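PDB 5E7G: IPT/TIG domain-containing protein BACOVA_02650 from Bacteroides ovatus, which binds polysaccharide at the cell surface and probably mediates capture of xyloglucan before its transport into the periplasm for degradation. Local coordinates for residues L99-Y104 against N126-Q131; T22-G27 against L64-E69; I153-V158 against T166-A171. All coordinates share one frame; numbering follows the deposited sequence.

Contact 1 (L99-Y104 against N126-Q131); sequences LSPAPY and NFYEVQ
With chi1 at -52°, CG of Asn126 stands beside its own backbone N and faces away from the carbonyl carbon, which swings the carboxamide across to the proline-rich run 99-104. There ND2 gives a nearly straight hydrogen bond to Ala102 O (3.0 Å, 166° at the hydrogen). The acceptor lies in the amide plane of Asn126, whereas the donor comes from above the carbonyl plane of Ala102 and misses its lone pairs. CB of Pro101 packs 3.5 Å from ND2 of Asn126, and the Tyr104 ring turns its edge to the same nitrogen. The main-chain O of Asn126 meets Pro103 CB at 3.4 Å, and a water may bridge this oxygen to Pro101 O.

An inverse gamma turn is centred on Phe127, with a weak bond from Tyr128 N to Asn126 O. The Phe127 ring approaches Tyr104 O obliquely, CE1 coming within 3.3 Å, and lays its edge against Pro103 CB. Tyr128, whose CG again sits beside the backbone N, meets the start of the other segment obliquely: CD2 is 3.7 Å from Ser100 CB, and CE2 lies 3.9 Å from Pro101 CD. The extended Glu129 reaches Ser100 through two waters, one joining OE2 to Ser100 N and the other OE1 to Ser100 OG, so the carboxylate serves both the amide and the hydroxyl of a buried serine.

Residues 99-104 lead from strand 97-98 to strand 104-109, while 126-129 carry the chain from strand 119-125 in one sheet of the immunoglobulin-like sandwich to strand 130-136 in the other. The Phe127 ring packs on Val158, Ile165 and Val181, and Pro103 rests on Cys183 of strand 178-183.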
loop_
_atom_site.group_PDB
_atom_site.type_symbol
_atom_site.label_atom_id
_atom_site.label_comp_id
_atom_site.label_asym_id
_atom_site.label_seq_id
_atom_site.Cartn_x
_atom_site.Cartn_y
_atom_site.Cartn_z
ATOM N N LEU A 99 37.304 -9.955 -3.709
ATOM C CA LEU A 99 36.151 -9.059 -3.616
ATOM C C LEU A 99 34.943 -9.675 -2.930
ATOM O O LEU A 99 34.531 -10.790 -3.252
ATOM C CB LEU A 99 35.731 -8.601 -5.013
ATOM C CG LEU A 99 36.749 -7.772 -5.790
ATOM C CD1 LEU A 99 36.316 -7.647 -7.234
ATOM C CD2 LEU A 99 36.910 -6.405 -5.158
ATOM N N SER A 100 34.368 -8.928 -1.992
ATOM C CA SER A 100 33.110 -9.319 -1.374
ATOM C C SER A 100 31.947 -9.011 -2.317
ATOM O O SER A 100 32.088 -8.207 -3.238
ATOM C CB SER A 100 32.921 -8.594 -0.045
ATOM O OG SER A 100 33.857 -9.052 0.907
ATOM N N PRO A 101 30.790 -9.651 -2.089
ATOM C CA PRO A 101 29.610 -9.357 -2.912
ATOM C C PRO A 101 29.158 -7.897 -2.777
ATOM O O PRO A 101 29.369 -7.272 -1.733
ATOM C CB PRO A 101 28.540 -10.311 -2.361
ATOM C CG PRO A 101 29.282 -11.327 -1.542
ATOM C CD PRO A 101 30.501 -10.636 -1.032
ATOM N N ALA A 102 28.535 -7.370 -3.824
ATOM C CA ALA A 102 28.119 -5.972 -3.846
ATOM C C ALA A 102 27.007 -5.699 -2.826
ATOM O O ALA A 102 26.124 -6.532 -2.632
ATOM C CB ALA A 102 27.650 -5.592 -5.233
ATOM N N PRO A 103 27.043 -4.523 -2.181
ATOM C CA PRO A 103 25.999 -4.160 -1.218
ATOM C C PRO A 103 24.674 -3.840 -1.896
ATOM O O PRO A 103 24.666 -3.452 -3.063
ATOM C CB PRO A 103 26.573 -2.920 -0.543
ATOM C CG PRO A 103 27.397 -2.286 -1.604
ATOM C CD PRO A 103 28.011 -3.427 -2.364
ATOM N N TYR A 104 23.572 -4.013 -1.174
ATOM C CA TYR A 104 22.267 -3.574 -1.648
ATOM C C TYR A 104 21.505 -3.004 -0.470
ATOM O O TYR A 104 21.785 -3.347 0.680
ATOM C CB TYR A 104 21.483 -4.720 -2.297
ATOM C CG TYR A 104 21.064 -5.814 -1.336
ATOM C CD1 TYR A 104 19.862 -5.737 -0.644
ATOM C CD2 TYR A 104 21.868 -6.930 -1.131
ATOM C CE1 TYR A 104 19.474 -6.737 0.235
ATOM C CE2 TYR A 104 21.491 -7.932 -0.258
ATOM C CZ TYR A 104 20.294 -7.833 0.426
ATOM O OH TYR A 104 19.918 -8.832 1.302
ATOM N N ASN A 126 25.123 -7.440 2.525
ATOM C CA ASN A 126 26.494 -7.334 2.044
ATOM C C ASN A 126 27.095 -5.960 2.343
ATOM O O ASN A 126 27.800 -5.392 1.510
ATOM C CB ASN A 126 26.562 -7.623 0.541
ATOM C CG ASN A 126 25.901 -8.941 0.161
ATOM O OD1 ASN A 126 25.752 -9.848 0.983
ATOM N ND2 ASN A 126 25.502 -9.049 -1.097
ATOM N N PHE A 127 26.826 -5.428 3.531
ATOM C CA PHE A 127 27.420 -4.159 3.938
ATOM C C PHE A 127 28.852 -4.372 4.420
ATOM O O PHE A 127 29.234 -3.913 5.495
ATOM C CB PHE A 127 26.580 -3.488 5.032
ATOM C CG PHE A 127 25.233 -3.017 4.566
ATOM C CD1 PHE A 127 25.060 -2.505 3.291
ATOM C CD2 PHE A 127 24.139 -3.088 5.406
ATOM C CE1 PHE A 127 23.825 -2.072 2.869
ATOM C CE2 PHE A 127 22.900 -2.656 4.983
ATOM C CZ PHE A 127 22.745 -2.148 3.717
ATOM N N TYR A 128 29.638 -5.071 3.609
ATOM C CA TYR A 128 31.041 -5.311 3.902
ATOM C C TYR A 128 31.865 -4.101 3.504
ATOM O O TYR A 128 31.590 -3.470 2.481
ATOM C CB TYR A 128 31.553 -6.546 3.145
ATOM C CG TYR A 128 30.740 -7.807 3.354
ATOM C CD1 TYR A 128 30.702 -8.433 4.592
ATOM C CD2 TYR A 128 30.034 -8.387 2.306
ATOM C CE1 TYR A 128 29.971 -9.588 4.789
ATOM C CE2 TYR A 128 29.299 -9.551 2.494
ATOM C CZ TYR A 128 29.276 -10.143 3.739
ATOM O OH TYR A 128 28.551 -11.292 3.942
ATOM N N GLU A 129 32.872 -3.776 4.305
ATOM C CA GLU A 129 33.886 -2.813 3.888
ATOM C C GLU A 129 33.287 -1.437 3.584
ATOM O O GLU A 129 33.708 -0.756 2.648
ATOM C CB GLU A 129 34.632 -3.354 2.658
ATOM C CG GLU A 129 35.211 -4.760 2.871
ATOM C CD GLU A 129 35.660 -5.434 1.585
ATOM O OE1 GLU A 129 36.731 -6.077 1.593
ATOM O OE2 GLU A 129 34.936 -5.340 0.574
ATOM N N VAL A 130 32.296 -1.041 4.377
ATOM C CA VAL A 130 31.697 0.285 4.261
ATOM C C VAL A 130 32.767 1.363 4.424
ATOM O O VAL A 130 33.417 1.454 5.463
ATOM C CB VAL A 130 30.583 0.493 5.317
ATOM C CG1 VAL A 130 30.030 1.919 5.270
ATOM C CG2 VAL A 130 29.467 -0.517 5.107
ATOM N N GLN A 131 32.946 2.170 3.386
ATOM C CA GLN A 131 33.917 3.258 3.416
ATOM C C GLN A 131 33.266 4.566 3.872
ATOM O O GLN A 131 33.760 5.232 4.784
ATOM C CB GLN A 131 34.552 3.431 2.035
ATOM C CG GLN A 131 35.357 2.219 1.580
ATOM C CD GLN A 131 35.788 2.312 0.133
ATOM O OE1 GLN A 131 35.289 3.146 -0.626
ATOM N NE2 GLN A 131 36.721 1.450 -0.261
HETATM O O HOH W 1 35.200 -6.275 -1.702
HETATM O O HOH W 2 36.312 -8.777 0.829
HETATM O O HOH W 3 30.150 -5.270 -0.084
#

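Contact 2 (T22-G27 against L64-E69); sequences TDVNPG and LTVPNE. With SO4 (sulfate ion), chain F.
Val24 and Val66 meet through single methyl groups, CG1 of the first lying 4.0 Å from CG2 of the second. Both valines hold chi1 close to 180°, which sets CG1 opposite the backbone N; in Val24 this is the branch that touches, whereas in Val66 it is the other one, beside the backbone N, and the two side chains meet at a slant. CG1 of Val66 is left to rest near Pro26 CA. The main chain joins just beyond: Gly27 N donates to Val66 O over a short 2.6 Å, in a bond bent to 137° and tilted from the carbonyl plane.

Both segments belong to the first IPT/TIG domain, an immunoglobulin-like fold, at the place where the short strand 23-24, parallel to strand 97-98, passes the end of strand 61-65. Val98 covers Pro26 and Val66, and Ile30 of strand 29-35 lies against Val24.

Gly27 has a phi of 97°, at which a beta carbon would press on the carbonyl O of Pro26, and Asn68 occupies the space beside it. With CG beside the backbone N, the carboxamide of Asn68 folds back toward the glycine, bringing OD1 to 3.6 Å from Gly27 CA. Pro26 CB touches the neighbouring main chain, 3.7 Å from Pro67 O. Asn68 also binds a sulfate ion, probably from the crystallisation liquor: its ND2 and its backbone N both donate to sulfate O4, each at 3.1 Å, while Glu69 N gives a nearly straight bond to O1. Glu69 CG passes 3.7 Å from sulfate O1.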
loop_
_atom_site.group_PDB
_atom_site.type_symbol
_atom_site.label_atom_id
_atom_site.label_comp_id
_atom_site.label_asym_id
_atom_site.label_seq_id
_atom_site.Cartn_x
_atom_site.Cartn_y
_atom_site.Cartn_z
ATOM N N THR A 22 44.936 -6.399 -8.887
ATOM C CA THR A 22 45.032 -6.783 -7.481
ATOM C C THR A 22 43.668 -7.180 -6.895
ATOM O O THR A 22 43.607 -7.904 -5.898
ATOM C CB THR A 22 45.636 -5.645 -6.629
ATOM O OG1 THR A 22 44.925 -4.423 -6.877
ATOM C CG2 THR A 22 47.113 -5.455 -6.963
ATOM N N ASP A 23 42.584 -6.701 -7.506
ATOM C CA ASP A 23 41.230 -7.093 -7.114
ATOM C C ASP A 23 40.811 -8.346 -7.878
ATOM O O ASP A 23 41.075 -8.472 -9.075
ATOM C CB ASP A 23 40.227 -5.964 -7.378
ATOM C CG ASP A 23 40.374 -4.796 -6.411
ATOM O OD1 ASP A 23 40.962 -4.965 -5.323
ATOM O OD2 ASP A 23 39.878 -3.697 -6.738
ATOM N N VAL A 24 40.163 -9.273 -7.182
ATOM C CA VAL A 24 39.793 -10.555 -7.772
ATOM C C VAL A 24 38.503 -11.085 -7.166
ATOM O O VAL A 24 38.255 -10.920 -5.975
ATOM C CB VAL A 24 40.904 -11.607 -7.569
ATOM C CG1 VAL A 24 40.520 -12.932 -8.211
ATOM C CG2 VAL A 24 42.223 -11.116 -8.150
ATOM N N ASN A 25 37.684 -11.723 -7.998
ATOM C CA ASN A 25 36.458 -12.359 -7.538
ATOM C C ASN A 25 36.710 -13.813 -7.137
ATOM O O ASN A 25 37.557 -14.486 -7.731
ATOM C CB ASN A 25 35.376 -12.308 -8.623
ATOM C CG ASN A 25 34.765 -10.924 -8.778
ATOM O OD1 ASN A 25 33.927 -10.508 -7.977
ATOM N ND2 ASN A 25 35.179 -10.209 -9.815
ATOM N N PRO A 26 35.982 -14.307 -6.124
ATOM C CA PRO A 26 36.094 -15.732 -5.807
ATOM C C PRO A 26 35.745 -16.600 -7.012
ATOM O O PRO A 26 34.830 -16.265 -7.762
ATOM C CB PRO A 26 35.083 -15.924 -4.672
ATOM C CG PRO A 26 34.929 -14.578 -4.069
ATOM C CD PRO A 26 35.084 -13.605 -5.193
ATOM N N GLY A 27 36.483 -17.685 -7.209
ATOM C CA GLY A 27 36.170 -18.624 -8.271
ATOM C C GLY A 27 36.973 -18.398 -9.535
ATOM O O GLY A 27 37.064 -19.297 -10.359
ATOM N N LEU A 64 46.434 -21.178 -10.290
ATOM C CA LEU A 64 45.436 -21.759 -9.404
ATOM C C LEU A 64 44.155 -20.956 -9.548
ATOM O O LEU A 64 44.125 -19.945 -10.256
ATOM C CB LEU A 64 45.910 -21.763 -7.945
ATOM C CG LEU A 64 46.073 -20.402 -7.253
ATOM C CD1 LEU A 64 46.074 -20.577 -5.740
ATOM C CD2 LEU A 64 47.350 -19.692 -7.700
ATOM N N THR A 65 43.102 -21.409 -8.878
ATOM C CA THR A 65 41.834 -20.686 -8.866
ATOM C C THR A 65 41.446 -20.332 -7.430
ATOM O O THR A 65 41.489 -21.175 -6.528
ATOM C CB THR A 65 40.701 -21.504 -9.536
ATOM O OG1 THR A 65 40.378 -22.642 -8.731
ATOM C CG2 THR A 65 41.118 -21.974 -10.930
ATOM N N VAL A 66 41.097 -19.068 -7.224
ATOM C CA VAL A 66 40.651 -18.598 -5.923
ATOM C C VAL A 66 39.366 -19.343 -5.552
ATOM O O VAL A 66 38.373 -19.240 -6.271
ATOM C CB VAL A 66 40.391 -17.086 -5.923
ATOM C CG1 VAL A 66 39.971 -16.613 -4.526
ATOM C CG2 VAL A 66 41.625 -16.333 -6.409
ATOM N N PRO A 67 39.376 -20.105 -4.440
ATOM C CA PRO A 67 38.178 -20.868 -4.059
ATOM C C PRO A 67 36.928 -20.006 -3.908
ATOM O O PRO A 67 37.002 -18.879 -3.412
ATOM C CB PRO A 67 38.570 -21.487 -2.711
ATOM C CG PRO A 67 40.045 -21.567 -2.749
ATOM C CD PRO A 67 40.496 -20.360 -3.518
ATOM N N ASN A 68 35.789 -20.545 -4.334
ATOM C CA ASN A 68 34.513 -19.846 -4.220
ATOM C C ASN A 68 34.109 -19.622 -2.778
ATOM O O ASN A 68 33.641 -18.544 -2.416
ATOM C CB ASN A 68 33.409 -20.626 -4.938
ATOM C CG ASN A 68 33.426 -20.403 -6.427
ATOM O OD1 ASN A 68 32.951 -19.378 -6.912
ATOM N ND2 ASN A 68 33.980 -21.358 -7.165
ATOM N N GLU A 69 34.296 -20.649 -1.958
ATOM C CA GLU A 69 33.858 -20.611 -0.569
ATOM C C GLU A 69 34.921 -20.027 0.363
ATOM O O GLU A 69 34.823 -20.166 1.582
ATOM C CB GLU A 69 33.472 -22.018 -0.105
ATOM C CG GLU A 69 32.479 -22.720 -1.023
ATOM C CD GLU A 69 31.202 -21.916 -1.231
ATOM O OE1 GLU A 69 30.787 -21.196 -0.294
ATOM O OE2 GLU A 69 30.617 -21.998 -2.335
HETATM S S SO4 F . 35.569 -24.118 -4.320
HETATM O O1 SO4 F . 35.466 -23.202 -3.183
HETATM O O2 SO4 F . 36.797 -24.894 -4.193
HETATM O O3 SO4 F . 34.416 -25.015 -4.299
HETATM O O4 SO4 F . 35.621 -23.406 -5.600
#

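Contact 3 (I153-V158 against T166-A171); sequences ITNYEV and TLTAPA
A beta hairpin of the second IPT/TIG domain brings strands 156-158 and 164-168 together at the edge of a four-stranded antiparallel sheet, one half of an immunoglobulin-like sandwich. Glu157 and Thr166 form its hydrogen-bonded pair: Glu157 N donates to Thr166 O at 2.8 Å, and Thr166 N returns a more bent bond to Glu157 O at 2.9 Å. Beyond the non-hydrogen-bonded pair Tyr156 and Leu167, the ladder continues from Thr168 N to Asn155 O (3.2 Å).

Tyr156 and Leu167 share one face of the sheet, their CB atoms 3.7 Å apart. Each places CG between its backbone N and carbonyl carbon (chi1 62° and 63°), the crowded position, yet the tyrosine ring leads away from the leucine, presenting its edge to Ile153 O, and its hydroxyl makes a weak hydrogen bond with the main-chain O of Gln131. Ile153 also packs against Leu167, the two side chains crossing at about a right angle. Its CG2 lies 3.9 Å from Leu167 CB, CD1 reaches both leucine methyls, and CG1 meets Pro170 CD at 4.2 Å. A serine here would probably leave Leu167 and Pro170 without their apolar neighbour and open a gap beside Val133 in the buried layer between the sheets.

On the side opposite the Tyr156 side chain, Asn155 meets Thr168; its chi1 of -174° carries the carboxamide to the threonine, the two side chains crossing at a slant, and Asn155 CB lies 3.4 Å from Thr168 OG1.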
loop_
_atom_site.group_PDB
_atom_site.type_symbol
_atom_site.label_atom_id
_atom_site.label_comp_id
_atom_site.label_asym_id
_atom_site.label_seq_id
_atom_site.Cartn_x
_atom_site.Cartn_y
_atom_site.Cartn_z
ATOM N N ILE A 153 27.550 11.387 6.229
ATOM C CA ILE A 153 27.080 10.847 7.498
ATOM C C ILE A 153 28.291 10.279 8.226
ATOM O O ILE A 153 28.828 9.243 7.836
ATOM C CB ILE A 153 25.991 9.769 7.298
ATOM C CG1 ILE A 153 24.776 10.385 6.596
ATOM C CG2 ILE A 153 25.573 9.162 8.639
ATOM C CD1 ILE A 153 23.720 9.386 6.160
ATOM N N THR A 154 28.719 10.979 9.273
ATOM C CA THR A 154 29.967 10.672 9.972
ATOM C C THR A 154 29.789 9.589 11.031
ATOM O O THR A 154 30.687 8.774 11.257
ATOM C CB THR A 154 30.543 11.922 10.674
ATOM O OG1 THR A 154 29.779 12.202 11.855
ATOM C CG2 THR A 154 30.520 13.131 9.745
ATOM N N ASN A 155 28.639 9.609 11.696
ATOM C CA ASN A 155 28.330 8.638 12.734
ATOM C C ASN A 155 27.436 7.508 12.214
ATOM O O ASN A 155 26.231 7.688 12.036
ATOM C CB ASN A 155 27.661 9.334 13.920
ATOM C CG ASN A 155 27.456 8.403 15.097
ATOM O OD1 ASN A 155 28.090 7.351 15.185
ATOM N ND2 ASN A 155 26.567 8.782 16.007
ATOM N N TYR A 156 28.035 6.348 11.961
ATOM C CA TYR A 156 27.275 5.162 11.589
ATOM C C TYR A 156 27.966 3.920 12.132
ATOM O O TYR A 156 29.177 3.923 12.334
ATOM C CB TYR A 156 27.116 5.069 10.070
ATOM C CG TYR A 156 28.422 4.931 9.312
ATOM C CD1 TYR A 156 29.069 3.704 9.219
ATOM C CD2 TYR A 156 29.004 6.025 8.683
ATOM C CE1 TYR A 156 30.259 3.572 8.531
ATOM C CE2 TYR A 156 30.197 5.899 7.988
ATOM C CZ TYR A 156 30.819 4.670 7.916
ATOM O OH TYR A 156 32.003 4.535 7.229
ATOM N N GLU A 157 27.186 2.871 12.381
ATOM C CA GLU A 157 27.728 1.581 12.792
ATOM C C GLU A 157 27.071 0.439 12.032
ATOM O O GLU A 157 25.855 0.424 11.859
ATOM C CB GLU A 157 27.534 1.367 14.290
ATOM C CG GLU A 157 27.819 -0.068 14.729
ATOM C CD GLU A 157 27.837 -0.244 16.236
ATOM O OE1 GLU A 157 27.977 0.769 16.956
ATOM O OE2 GLU A 157 27.706 -1.400 16.700
ATOM N N VAL A 158 27.882 -0.528 11.609
ATOM C CA VAL A 158 27.382 -1.711 10.914
ATOM C C VAL A 158 27.256 -2.875 11.888
ATOM O O VAL A 158 28.156 -3.120 12.688
ATOM C CB VAL A 158 28.310 -2.129 9.762
ATOM C CG1 VAL A 158 27.678 -3.257 8.957
ATOM C CG2 VAL A 158 28.611 -0.941 8.865
ATOM N N THR A 166 23.102 1.270 11.395
ATOM C CA THR A 166 22.467 2.264 12.249
ATOM C C THR A 166 23.293 3.539 12.227
ATOM O O THR A 166 24.508 3.499 12.418
ATOM C CB THR A 166 22.321 1.766 13.683
ATOM O OG1 THR A 166 21.513 0.584 13.687
ATOM C CG2 THR A 166 21.664 2.819 14.552
ATOM N N LEU A 167 22.629 4.667 11.989
ATOM C CA LEU A 167 23.318 5.942 11.836
ATOM C C LEU A 167 22.507 7.104 12.427
ATOM O O LEU A 167 21.318 6.961 12.724
ATOM C CB LEU A 167 23.625 6.193 10.355
ATOM C CG LEU A 167 22.442 6.330 9.397
ATOM C CD1 LEU A 167 21.946 7.771 9.338
ATOM C CD2 LEU A 167 22.818 5.843 8.001
ATOM N N THR A 168 23.169 8.246 12.611
ATOM C CA THR A 168 22.508 9.449 13.105
ATOM C C THR A 168 22.432 10.474 11.978
ATOM O O THR A 168 23.349 10.587 11.160
ATOM C CB THR A 168 23.244 10.051 14.332
ATOM O OG1 THR A 168 24.483 10.639 13.919
ATOM C CG2 THR A 168 23.505 8.973 15.382
ATOM N N ALA A 169 21.322 11.205 11.937
ATOM C CA ALA A 169 21.042 12.129 10.845
ATOM C C ALA A 169 21.867 13.411 10.964
ATOM O O ALA A 169 21.967 13.986 12.048
ATOM C CB ALA A 169 19.565 12.466 10.818
ATOM N N PRO A 170 22.438 13.879 9.842
ATOM C CA PRO A 170 23.242 15.106 9.865
ATOM C C PRO A 170 22.410 16.368 10.093
ATOM O O PRO A 170 21.182 16.313 10.037
ATOM C CB PRO A 170 23.887 15.130 8.476
ATOM C CG PRO A 170 22.954 14.369 7.613
ATOM C CD PRO A 170 22.350 13.306 8.488
ATOM N N ALA A 171 23.084 17.484 10.364
ATOM C CA ALA A 171 22.432 18.787 10.434
ATOM C C ALA A 171 22.102 19.255 9.026
ATOM O O ALA A 171 22.754 18.841 8.066
ATOM C CB ALA A 171 23.320 19.796 11.134
#

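In the fold
The three contacts follow one another along the chain without interlocking. Contacts 1 and 2, with centres about 16 Å apart, touch through Leu99: its N probably hydrogen-bonds Val24 O (2.6 Å), and its side chain lies on Asp23 and Asn25, consistent with a junction between the first two IPT/TIG domains. Contact 3 is centred about 17 Å from contact 1 and lies with segment 126-131 in the second IPT/TIG domain, Val130 packing on Tyr156 and Val158. Contacts 2 and 3 remain apart, their nearest atoms about 18 Å from each other. The xyloglucan pocket, with Trp297, Tyr330 and Trp331, and the calcium site belong to the C-terminal binding domain, and none of these segments contributes to either.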